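Local coordinates for protein photosystem II stability/assembly factor HCF136, chloroplastic (Cyanidioschyzon merolae, PDB 5OJ3) that is probably essential for photosystem II biogenesis, being required to assemble an early intermediate that includes D2 and cytochrome b559, at residues A[120-128]-A[169-178]; A[213-224]-A[272-283]. All coordinates share one frame; numbering follows the deposited sequence.

Interaction 1 (A[120-128]-A[169-178]); sequences LFDIDFSQK and RFSNVSFSGD
D122 and D124 reach from strand 120-125 to the backbone of strand 169-176, joining the innermost strands of two neighbouring blades of the seven-bladed beta-propeller. The axes run nearly parallel, 18° apart with a closest approach of 5.3 Å, and the carboxylates of D122 and D124 take the backbone N-H groups of V173 and F175. D124 makes the case atom by atom. Its CB lies against V173, 3.5 Å from V173 O and close to CG1 as well; CG, set anti to the D124 backbone N (chi1 -166°), turns the carboxylate across the gap; OD2 accepts the N-H of F175, with D124 OD2 to F175 N at 2.6 Å; and OD1 folds back to a weak bond from F125 N. D122 repeats the pattern, its OD2 receiving V173 N at 3.2 Å, while its other oxygen forms a salt bridge with K413. Further on, S126 lies over one face of the F175 ring, a CH-pi contact with CB 4.0 Å from the centroid, and its OG donates to D178 OD1. Where both strands have given way to loops, G177 is gripped twice by Q127: G177 O accepts Q127 N, and G177 N reaches a lone pair of Q127 OE1, 2.8 Å away, in its carbonyl plane.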
loop_
_atom_site.group_PDB
_atom_site.type_symbol
_atom_site.label_atom_id
_atom_site.label_comp_id
_atom_site.label_asym_id
_atom_site.label_seq_id
_atom_site.Cartn_x
_atom_site.Cartn_y
_atom_site.Cartn_z
ATOM N N LEU A 120 -1.274 -13.644 0.828
ATOM C CA LEU A 120 -2.163 -12.706 0.154
ATOM C C LEU A 120 -1.521 -11.328 0.047
ATOM O O LEU A 120 -0.945 -10.826 1.018
ATOM C CB LEU A 120 -3.474 -12.601 0.927
ATOM C CG LEU A 120 -4.107 -13.918 1.366
ATOM C CD1 LEU A 120 -5.391 -13.645 2.095
ATOM C CD2 LEU A 120 -4.364 -14.822 0.187
ATOM N N PHE A 121 -1.612 -10.716 -1.135
ATOM C CA PHE A 121 -0.945 -9.444 -1.367
ATOM C C PHE A 121 -1.874 -8.264 -1.589
ATOM O O PHE A 121 -1.518 -7.149 -1.199
ATOM C CB PHE A 121 0.011 -9.554 -2.558
ATOM C CG PHE A 121 1.394 -9.932 -2.155
ATOM C CD1 PHE A 121 1.670 -11.199 -1.672
ATOM C CD2 PHE A 121 2.415 -8.996 -2.195
ATOM C CE1 PHE A 121 2.947 -11.540 -1.279
ATOM C CE2 PHE A 121 3.687 -9.326 -1.790
ATOM C CZ PHE A 121 3.961 -10.603 -1.339
ATOM N N ASP A 122 -3.038 -8.457 -2.205
ATOM C CA ASP A 122 -3.957 -7.342 -2.383
ATOM C C ASP A 122 -5.354 -7.859 -2.689
ATOM O O ASP A 122 -5.542 -8.994 -3.134
ATOM C CB ASP A 122 -3.497 -6.390 -3.491
ATOM C CG ASP A 122 -4.157 -5.028 -3.395
ATOM O OD1 ASP A 122 -4.766 -4.741 -2.343
ATOM O OD2 ASP A 122 -4.081 -4.250 -4.370
ATOM N N ILE A 123 -6.330 -6.991 -2.440
ATOM C CA ILE A 123 -7.738 -7.256 -2.706
ATOM C C ILE A 123 -8.389 -5.940 -3.107
ATOM O O ILE A 123 -8.084 -4.887 -2.540
ATOM C CB ILE A 123 -8.422 -7.899 -1.478
ATOM C CG1 ILE A 123 -9.876 -8.263 -1.779
ATOM C CG2 ILE A 123 -8.317 -6.996 -0.254
ATOM C CD1 ILE A 123 -10.553 -9.001 -0.648
ATOM N N ASP A 124 -9.272 -5.993 -4.103
ATOM C CA ASP A 124 -10.006 -4.808 -4.523
ATOM C C ASP A 124 -11.359 -5.241 -5.069
ATOM O O ASP A 124 -11.553 -6.399 -5.447
ATOM C CB ASP A 124 -9.225 -3.998 -5.570
ATOM C CG ASP A 124 -9.790 -2.599 -5.772
ATOM O OD1 ASP A 124 -10.560 -2.136 -4.906
ATOM O OD2 ASP A 124 -9.463 -1.957 -6.792
ATOM N N PHE A 125 -12.296 -4.293 -5.115
ATOM C CA PHE A 125 -13.680 -4.589 -5.452
ATOM C C PHE A 125 -14.150 -3.725 -6.615
ATOM O O PHE A 125 -13.824 -2.537 -6.693
ATOM C CB PHE A 125 -14.594 -4.376 -4.239
ATOM C CG PHE A 125 -14.554 -5.506 -3.250
ATOM C CD1 PHE A 125 -15.382 -6.605 -3.399
ATOM C CD2 PHE A 125 -13.679 -5.474 -2.178
ATOM C CE1 PHE A 125 -15.341 -7.650 -2.496
ATOM C CE2 PHE A 125 -13.634 -6.517 -1.270
ATOM C CZ PHE A 125 -14.467 -7.606 -1.430
ATOM N N SER A 126 -14.914 -4.343 -7.515
ATOM C CA SER A 126 -15.534 -3.633 -8.626
ATOM C C SER A 126 -16.444 -2.512 -8.135
ATOM O O SER A 126 -17.118 -2.638 -7.108
ATOM C CB SER A 126 -16.327 -4.607 -9.495
ATOM O OG SER A 126 -17.351 -3.933 -10.205
ATOM N N GLN A 127 -16.460 -1.405 -8.883
ATOM C CA GLN A 127 -17.311 -0.271 -8.544
ATOM C C GLN A 127 -18.754 -0.478 -8.990
ATOM O O GLN A 127 -19.670 0.094 -8.387
ATOM C CB GLN A 127 -16.765 1.008 -9.176
ATOM C CG GLN A 127 -15.821 1.800 -8.294
ATOM C CD GLN A 127 -15.443 3.128 -8.916
ATOM O OE1 GLN A 127 -15.144 3.204 -10.109
ATOM N NE2 GLN A 127 -15.462 4.186 -8.113
ATOM N N LYS A 128 -18.977 -1.283 -10.031
ATOM C CA LYS A 128 -20.322 -1.461 -10.568
ATOM C C LYS A 128 -21.144 -2.410 -9.705
ATOM O O LYS A 128 -22.337 -2.163 -9.476
ATOM C CB LYS A 128 -20.233 -1.960 -12.017
ATOM C CG LYS A 128 -21.354 -2.870 -12.478
ATOM C CD LYS A 128 -21.587 -2.668 -13.969
ATOM C CE LYS A 128 -22.060 -3.937 -14.654
ATOM N NZ LYS A 128 -21.769 -3.914 -16.117
ATOM N N ARG A 169 4.087 -14.206 -8.776
ATOM C CA ARG A 169 3.611 -13.542 -7.566
ATOM C C ARG A 169 2.848 -12.293 -7.978
ATOM O O ARG A 169 3.404 -11.419 -8.648
ATOM C CB ARG A 169 4.766 -13.169 -6.633
ATOM C CG ARG A 169 4.405 -12.085 -5.597
ATOM C CD ARG A 169 5.604 -11.202 -5.244
ATOM N NE ARG A 169 5.216 -9.897 -4.703
ATOM C CZ ARG A 169 6.067 -9.023 -4.167
ATOM N NH1 ARG A 169 7.357 -9.312 -4.087
ATOM N NH2 ARG A 169 5.631 -7.854 -3.713
ATOM N N PHE A 170 1.583 -12.205 -7.579
ATOM C CA PHE A 170 0.710 -11.108 -7.981
ATOM C C PHE A 170 0.702 -10.040 -6.896
ATOM O O PHE A 170 0.271 -10.298 -5.766
ATOM C CB PHE A 170 -0.699 -11.619 -8.269
ATOM C CG PHE A 170 -0.807 -12.332 -9.579
ATOM C CD1 PHE A 170 -0.871 -11.617 -10.763
ATOM C CD2 PHE A 170 -0.806 -13.714 -9.634
ATOM C CE1 PHE A 170 -0.952 -12.268 -11.974
ATOM C CE2 PHE A 170 -0.889 -14.372 -10.842
ATOM C CZ PHE A 170 -0.959 -13.649 -12.012
ATOM N N SER A 171 1.169 -8.841 -7.250
ATOM C CA SER A 171 1.428 -7.807 -6.254
ATOM C C SER A 171 0.160 -7.055 -5.867
ATOM O O SER A 171 -0.107 -6.858 -4.675
ATOM C CB SER A 171 2.489 -6.836 -6.772
ATOM O OG SER A 171 3.759 -7.462 -6.826
ATOM N N ASN A 172 -0.633 -6.619 -6.844
ATOM C CA ASN A 172 -1.822 -5.851 -6.501
ATOM C C ASN A 172 -2.864 -5.972 -7.605
ATOM O O ASN A 172 -2.582 -6.422 -8.718
ATOM C CB ASN A 172 -1.486 -4.376 -6.240
ATOM C CG ASN A 172 -0.525 -3.802 -7.259
ATOM O OD1 ASN A 172 0.656 -4.152 -7.283
ATOM N ND2 ASN A 172 -1.026 -2.911 -8.104
ATOM N N VAL A 173 -4.081 -5.543 -7.266
ATOM C CA VAL A 173 -5.207 -5.466 -8.188
ATOM C C VAL A 173 -5.916 -4.142 -7.926
ATOM O O VAL A 173 -5.919 -3.633 -6.801
ATOM C CB VAL A 173 -6.170 -6.668 -8.027
ATOM C CG1 VAL A 173 -6.880 -6.622 -6.680
ATOM C CG2 VAL A 173 -7.176 -6.715 -9.170
ATOM N N SER A 174 -6.509 -3.571 -8.975
ATOM C CA SER A 174 -7.092 -2.237 -8.865
ATOM C C SER A 174 -8.240 -2.078 -9.853
ATOM O O SER A 174 -8.085 -2.392 -11.036
ATOM C CB SER A 174 -6.030 -1.158 -9.107
ATOM O OG SER A 174 -6.599 0.137 -9.062
ATOM N N PHE A 175 -9.372 -1.568 -9.367
ATOM C CA PHE A 175 -10.595 -1.438 -10.146
ATOM C C PHE A 175 -10.928 0.023 -10.429
ATOM O O PHE A 175 -10.677 0.909 -9.608
ATOM C CB PHE A 175 -11.787 -2.071 -9.418
ATOM C CG PHE A 175 -12.097 -3.475 -9.849
ATOM C CD1 PHE A 175 -12.881 -3.715 -10.967
ATOM C CD2 PHE A 175 -11.628 -4.555 -9.121
ATOM C CE1 PHE A 175 -13.178 -5.007 -11.359
ATOM C CE2 PHE A 175 -11.920 -5.849 -9.507
ATOM C CZ PHE A 175 -12.697 -6.076 -10.628
ATOM N N SER A 176 -11.505 0.258 -11.607
ATOM C CA SER A 176 -12.204 1.503 -11.914
ATOM C C SER A 176 -13.409 1.147 -12.769
ATOM O O SER A 176 -13.249 0.597 -13.863
ATOM C CB SER A 176 -11.308 2.506 -12.643
ATOM O OG SER A 176 -12.043 3.662 -12.998
ATOM N N GLY A 177 -14.604 1.460 -12.276
ATOM C CA GLY A 177 -15.813 1.019 -12.941
ATOM C C GLY A 177 -15.961 -0.483 -12.826
ATOM O O GLY A 177 -16.270 -1.005 -11.752
ATOM N N ASP A 178 -15.747 -1.187 -13.936
ATOM C CA ASP A 178 -15.640 -2.640 -13.933
ATOM C C ASP A 178 -14.307 -3.099 -14.510
ATOM O O ASP A 178 -14.091 -4.306 -14.682
ATOM C CB ASP A 178 -16.809 -3.258 -14.707
ATOM C CG ASP A 178 -17.132 -4.664 -14.250
ATOM O OD1 ASP A 178 -17.359 -4.861 -13.038
ATOM O OD2 ASP A 178 -17.171 -5.570 -15.108
#

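Interaction 2 (A[213-224]-A[272-283]); sequences LLVTALGPNCAE and IVSVSRDVHGNY
R277 and E224 meet because of their torsions: R277 places CG opposite its backbone N (chi1 -167°) and stays extended to NE, whereas E224 sets CG opposite its carbonyl carbon (chi1 -79°) and reaches out straight. The two side chains cross at about a right angle, and so nearly do their flat groups, an orientation consistent with the single contact of R277 NE with E224 OE1, a salt bridge whose hydrogen bond is weak at 3.4 Å. The same oxygen accepts a firmer hydrogen bond from Y283 OH at 2.7 Å, on its anti side and close to the carboxylate plane. Y283 is also a platform, R277 CG lying 3.6 Å above one ring face. A phenylalanine in place of Y283 would probably cost E224 OE1 its shorter bond and leave the carboxylate freer to turn. The guanidinium is sandwiched between G281 CA and, over the opposite face, L218 CD2. Toward the other end L213 CD2 touches V275 CG2 at 3.5 Å, and L214 CD2 rests 3.6 Å from V275 O and comes to the edge of the Y283 ring. Inner strands 213-219 and 275-277, their axes 7.6 Å apart at closest approach and 12° from parallel, pack through L213, L214, T216 and R277, some side chains resting on facing backbone atoms; E224 and Y283 come from the second strands. This fits the side-by-side packing of adjacent blades around the axis of a beta-propeller.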
loop_
_atom_site.group_PDB
_atom_site.type_symbol
_atom_site.label_atom_id
_atom_site.label_comp_id
_atom_site.label_asym_id
_atom_site.label_seq_id
_atom_site.Cartn_x
_atom_site.Cartn_y
_atom_site.Cartn_z
ATOM N N LEU A 213 5.462 -1.898 -9.475
ATOM C CA LEU A 213 5.268 -1.944 -8.035
ATOM C C LEU A 213 3.862 -1.569 -7.601
ATOM O O LEU A 213 3.366 -2.125 -6.619
ATOM C CB LEU A 213 6.273 -1.014 -7.337
ATOM C CG LEU A 213 6.366 -1.092 -5.813
ATOM C CD1 LEU A 213 6.628 -2.520 -5.373
ATOM C CD2 LEU A 213 7.459 -0.171 -5.306
ATOM N N LEU A 214 3.204 -0.657 -8.311
ATOM C CA LEU A 214 1.863 -0.218 -7.944
ATOM C C LEU A 214 1.134 0.214 -9.204
ATOM O O LEU A 214 1.625 1.077 -9.938
ATOM C CB LEU A 214 1.919 0.933 -6.937
ATOM C CG LEU A 214 0.585 1.447 -6.393
ATOM C CD1 LEU A 214 -0.132 0.357 -5.611
ATOM C CD2 LEU A 214 0.796 2.683 -5.532
ATOM N N VAL A 215 -0.023 -0.387 -9.458
ATOM C CA VAL A 215 -0.920 0.067 -10.512
ATOM C C VAL A 215 -2.177 0.612 -9.849
ATOM O O VAL A 215 -2.590 0.153 -8.776
ATOM C CB VAL A 215 -1.253 -1.047 -11.531
ATOM C CG1 VAL A 215 -2.363 -1.955 -11.016
ATOM C CG2 VAL A 215 -1.635 -0.439 -12.876
ATOM N N THR A 216 -2.769 1.623 -10.478
ATOM C CA THR A 216 -3.955 2.283 -9.942
ATOM C C THR A 216 -4.884 2.603 -11.101
ATOM O O THR A 216 -4.502 3.335 -12.019
ATOM C CB THR A 216 -3.589 3.563 -9.178
ATOM O OG1 THR A 216 -2.364 3.366 -8.459
ATOM C CG2 THR A 216 -4.693 3.932 -8.200
ATOM N N ALA A 217 -6.094 2.053 -11.061
ATOM C CA ALA A 217 -7.055 2.255 -12.135
ATOM C C ALA A 217 -7.692 3.633 -12.012
ATOM O O ALA A 217 -8.214 3.993 -10.952
ATOM C CB ALA A 217 -8.122 1.162 -12.103
ATOM N N LEU A 218 -7.648 4.403 -13.103
ATOM C CA LEU A 218 -8.071 5.797 -13.092
ATOM C C LEU A 218 -9.393 6.051 -13.794
ATOM O O LEU A 218 -9.992 7.110 -13.582
ATOM C CB LEU A 218 -7.009 6.682 -13.757
ATOM C CG LEU A 218 -5.582 6.706 -13.209
ATOM C CD1 LEU A 218 -4.885 7.973 -13.672
ATOM C CD2 LEU A 218 -5.570 6.612 -11.691
ATOM N N GLY A 219 -9.859 5.119 -14.613
ATOM C CA GLY A 219 -11.018 5.336 -15.442
ATOM C C GLY A 219 -10.962 4.448 -16.663
ATOM O O GLY A 219 -10.150 3.520 -16.740
ATOM N N PRO A 220 -11.826 4.711 -17.640
ATOM C CA PRO A 220 -11.846 3.881 -18.855
ATOM C C PRO A 220 -10.498 3.894 -19.559
ATOM O O PRO A 220 -9.996 4.948 -19.962
ATOM C CB PRO A 220 -12.941 4.532 -19.706
ATOM C CG PRO A 220 -13.801 5.262 -18.722
ATOM C CD PRO A 220 -12.865 5.753 -17.663
ATOM N N ASN A 221 -9.903 2.706 -19.690
ATOM C CA ASN A 221 -8.644 2.498 -20.404
ATOM C C ASN A 221 -7.502 3.339 -19.837
ATOM O O ASN A 221 -6.527 3.618 -20.539
ATOM C CB ASN A 221 -8.812 2.783 -21.902
ATOM C CG ASN A 221 -10.087 2.187 -22.471
ATOM O OD1 ASN A 221 -10.408 1.024 -22.225
ATOM N ND2 ASN A 221 -10.828 2.989 -23.231
ATOM N N CYS A 222 -7.594 3.736 -18.568
ATOM C CA CYS A 222 -6.655 4.673 -17.965
ATOM C C CYS A 222 -6.130 4.096 -16.660
ATOM O O CYS A 222 -6.909 3.593 -15.844
ATOM C CB CYS A 222 -7.326 6.030 -17.723
ATOM S SG CYS A 222 -6.212 7.356 -17.211
ATOM N N ALA A 223 -4.814 4.171 -16.462
ATOM C CA ALA A 223 -4.191 3.631 -15.261
ATOM C C ALA A 223 -2.799 4.227 -15.098
ATOM O O ALA A 223 -2.123 4.536 -16.082
ATOM C CB ALA A 223 -4.106 2.102 -15.310
ATOM N N GLU A 224 -2.380 4.376 -13.842
ATOM C CA GLU A 224 -1.052 4.871 -13.503
ATOM C C GLU A 224 -0.240 3.764 -12.846
ATOM O O GLU A 224 -0.715 3.108 -11.913
ATOM C CB GLU A 224 -1.131 6.087 -12.578
ATOM C CG GLU A 224 -1.457 7.391 -13.291
ATOM C CD GLU A 224 -1.432 8.588 -12.358
ATOM O OE1 GLU A 224 -1.138 8.399 -11.159
ATOM O OE2 GLU A 224 -1.709 9.715 -12.822
ATOM N N ILE A 272 12.688 1.741 -4.257
ATOM C CA ILE A 272 11.790 2.287 -3.250
ATOM C C ILE A 272 10.843 1.191 -2.773
ATOM O O ILE A 272 10.660 0.160 -3.425
ATOM C CB ILE A 272 11.011 3.514 -3.765
ATOM C CG1 ILE A 272 9.951 3.093 -4.783
ATOM C CG2 ILE A 272 11.968 4.551 -4.345
ATOM C CD1 ILE A 272 9.218 4.256 -5.417
ATOM N N VAL A 273 10.227 1.437 -1.614
ATOM C CA VAL A 273 9.419 0.443 -0.917
ATOM C C VAL A 273 8.172 1.154 -0.402
ATOM O O VAL A 273 8.177 2.363 -0.165
ATOM C CB VAL A 273 10.219 -0.233 0.233
ATOM C CG1 VAL A 273 9.323 -1.044 1.172
ATOM C CG2 VAL A 273 11.353 -1.092 -0.325
ATOM N N SER A 274 7.090 0.388 -0.243
ATOM C CA SER A 274 5.897 0.833 0.479
ATOM C C SER A 274 5.306 2.094 -0.155
ATOM O O SER A 274 5.132 3.132 0.489
ATOM C CB SER A 274 6.208 1.061 1.961
ATOM O OG SER A 274 5.131 1.709 2.614
ATOM N N VAL A 275 4.996 1.977 -1.432
ATOM C CA VAL A 275 4.459 3.089 -2.201
ATOM C C VAL A 275 2.944 2.993 -2.191
ATOM O O VAL A 275 2.369 1.916 -2.389
ATOM C CB VAL A 275 5.005 3.080 -3.639
ATOM C CG1 VAL A 275 4.707 4.407 -4.335
ATOM C CG2 VAL A 275 6.483 2.779 -3.630
ATOM N N SER A 276 2.299 4.130 -1.968
ATOM C CA SER A 276 0.850 4.218 -1.927
ATOM C C SER A 276 0.438 5.504 -2.615
ATOM O O SER A 276 1.202 6.475 -2.660
ATOM C CB SER A 276 0.305 4.178 -0.496
ATOM O OG SER A 276 0.648 5.356 0.210
ATOM N N ARG A 277 -0.782 5.505 -3.138
ATOM C CA ARG A 277 -1.322 6.652 -3.843
ATOM C C ARG A 277 -2.453 7.280 -3.043
ATOM O O ARG A 277 -3.290 6.584 -2.457
ATOM C CB ARG A 277 -1.827 6.272 -5.242
ATOM C CG ARG A 277 -2.096 7.503 -6.090
ATOM C CD ARG A 277 -2.222 7.154 -7.547
ATOM N NE ARG A 277 -2.912 8.163 -8.324
ATOM C CZ ARG A 277 -4.192 8.480 -8.217
ATOM N NH1 ARG A 277 -4.991 7.829 -7.391
ATOM N NH2 ARG A 277 -4.680 9.422 -8.996
ATOM N N ASP A 278 -2.474 8.603 -3.047
ATOM C CA ASP A 278 -3.415 9.410 -2.301
ATOM C C ASP A 278 -4.718 9.552 -3.091
ATOM O O ASP A 278 -4.807 9.203 -4.273
ATOM C CB ASP A 278 -2.763 10.772 -2.028
ATOM C CG ASP A 278 -3.684 11.761 -1.371
ATOM O OD1 ASP A 278 -3.695 11.825 -0.129
ATOM O OD2 ASP A 278 -4.390 12.488 -2.101
ATOM N N VAL A 279 -5.750 10.065 -2.418
ATOM C CA VAL A 279 -7.048 10.186 -3.058
ATOM C C VAL A 279 -7.038 11.278 -4.117
ATOM O O VAL A 279 -7.868 11.261 -5.033
ATOM C CB VAL A 279 -8.127 10.417 -1.985
ATOM C CG1 VAL A 279 -8.262 11.893 -1.639
ATOM C CG2 VAL A 279 -9.438 9.819 -2.416
ATOM N N HIS A 280 -6.114 12.233 -4.020
ATOM C CA HIS A 280 -5.939 13.285 -5.013
ATOM C C HIS A 280 -4.750 13.035 -5.934
ATOM O O HIS A 280 -4.315 13.957 -6.633
ATOM C CB HIS A 280 -5.804 14.650 -4.330
ATOM C CG HIS A 280 -6.889 14.937 -3.338
ATOM N ND1 HIS A 280 -6.686 14.898 -1.976
ATOM C CD2 HIS A 280 -8.192 15.263 -3.515
ATOM C CE1 HIS A 280 -7.815 15.197 -1.355
ATOM N NE2 HIS A 280 -8.744 15.415 -2.267
ATOM N N GLY A 281 -4.218 11.816 -5.955
ATOM C CA GLY A 281 -3.128 11.468 -6.842
ATOM C C GLY A 281 -1.738 11.728 -6.308
ATOM O O GLY A 281 -0.771 11.594 -7.068
ATOM N N ASN A 282 -1.601 12.085 -5.034
ATOM C CA ASN A 282 -0.286 12.223 -4.430
ATOM C C ASN A 282 0.304 10.845 -4.158
ATOM O O ASN A 282 -0.411 9.889 -3.849
ATOM C CB ASN A 282 -0.355 13.017 -3.126
ATOM C CG ASN A 282 -0.785 14.453 -3.336
ATOM O OD1 ASN A 282 -0.730 14.977 -4.445
ATOM N ND2 ASN A 282 -1.216 15.100 -2.261
ATOM N N TYR A 283 1.620 10.741 -4.301
ATOM C CA TYR A 283 2.335 9.509 -4.006
ATOM C C TYR A 283 3.249 9.701 -2.804
ATOM O O TYR A 283 3.814 10.779 -2.596
ATOM C CB TYR A 283 3.173 9.057 -5.204
ATOM C CG TYR A 283 2.392 8.445 -6.341
ATOM C CD1 TYR A 283 1.927 7.140 -6.271
ATOM C CD2 TYR A 283 2.121 9.177 -7.486
ATOM C CE1 TYR A 283 1.215 6.584 -7.316
ATOM C CE2 TYR A 283 1.409 8.633 -8.533
ATOM C CZ TYR A 283 0.968 7.334 -8.450
ATOM O OH TYR A 283 0.255 6.790 -9.497
#

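Interactions 1 and 2 are two blade-to-blade contacts in one torus, in series along the chain with their centres about 12 Å apart. Between them lies one further blade boundary, where strand 169-176 of interaction 1 faces strand 213-219 of interaction 2. There S174 OG and A217 N, 2.8 Å apart, form a probable hydrogen bond, so strand 169-176 has a neighbouring inner strand on each flank. The solutions differ: in interaction 1 carboxylates bond directly to backbone N-H groups, while the wider gap of interaction 2, with strand axes 7.6 Å apart at closest approach against 5.3 Å, is spanned by apolar side chains and a polar side-chain cluster. Both contacts centre on the innermost strands of their blades, and interaction 2 reaches also to the second strands through E224 and Y283.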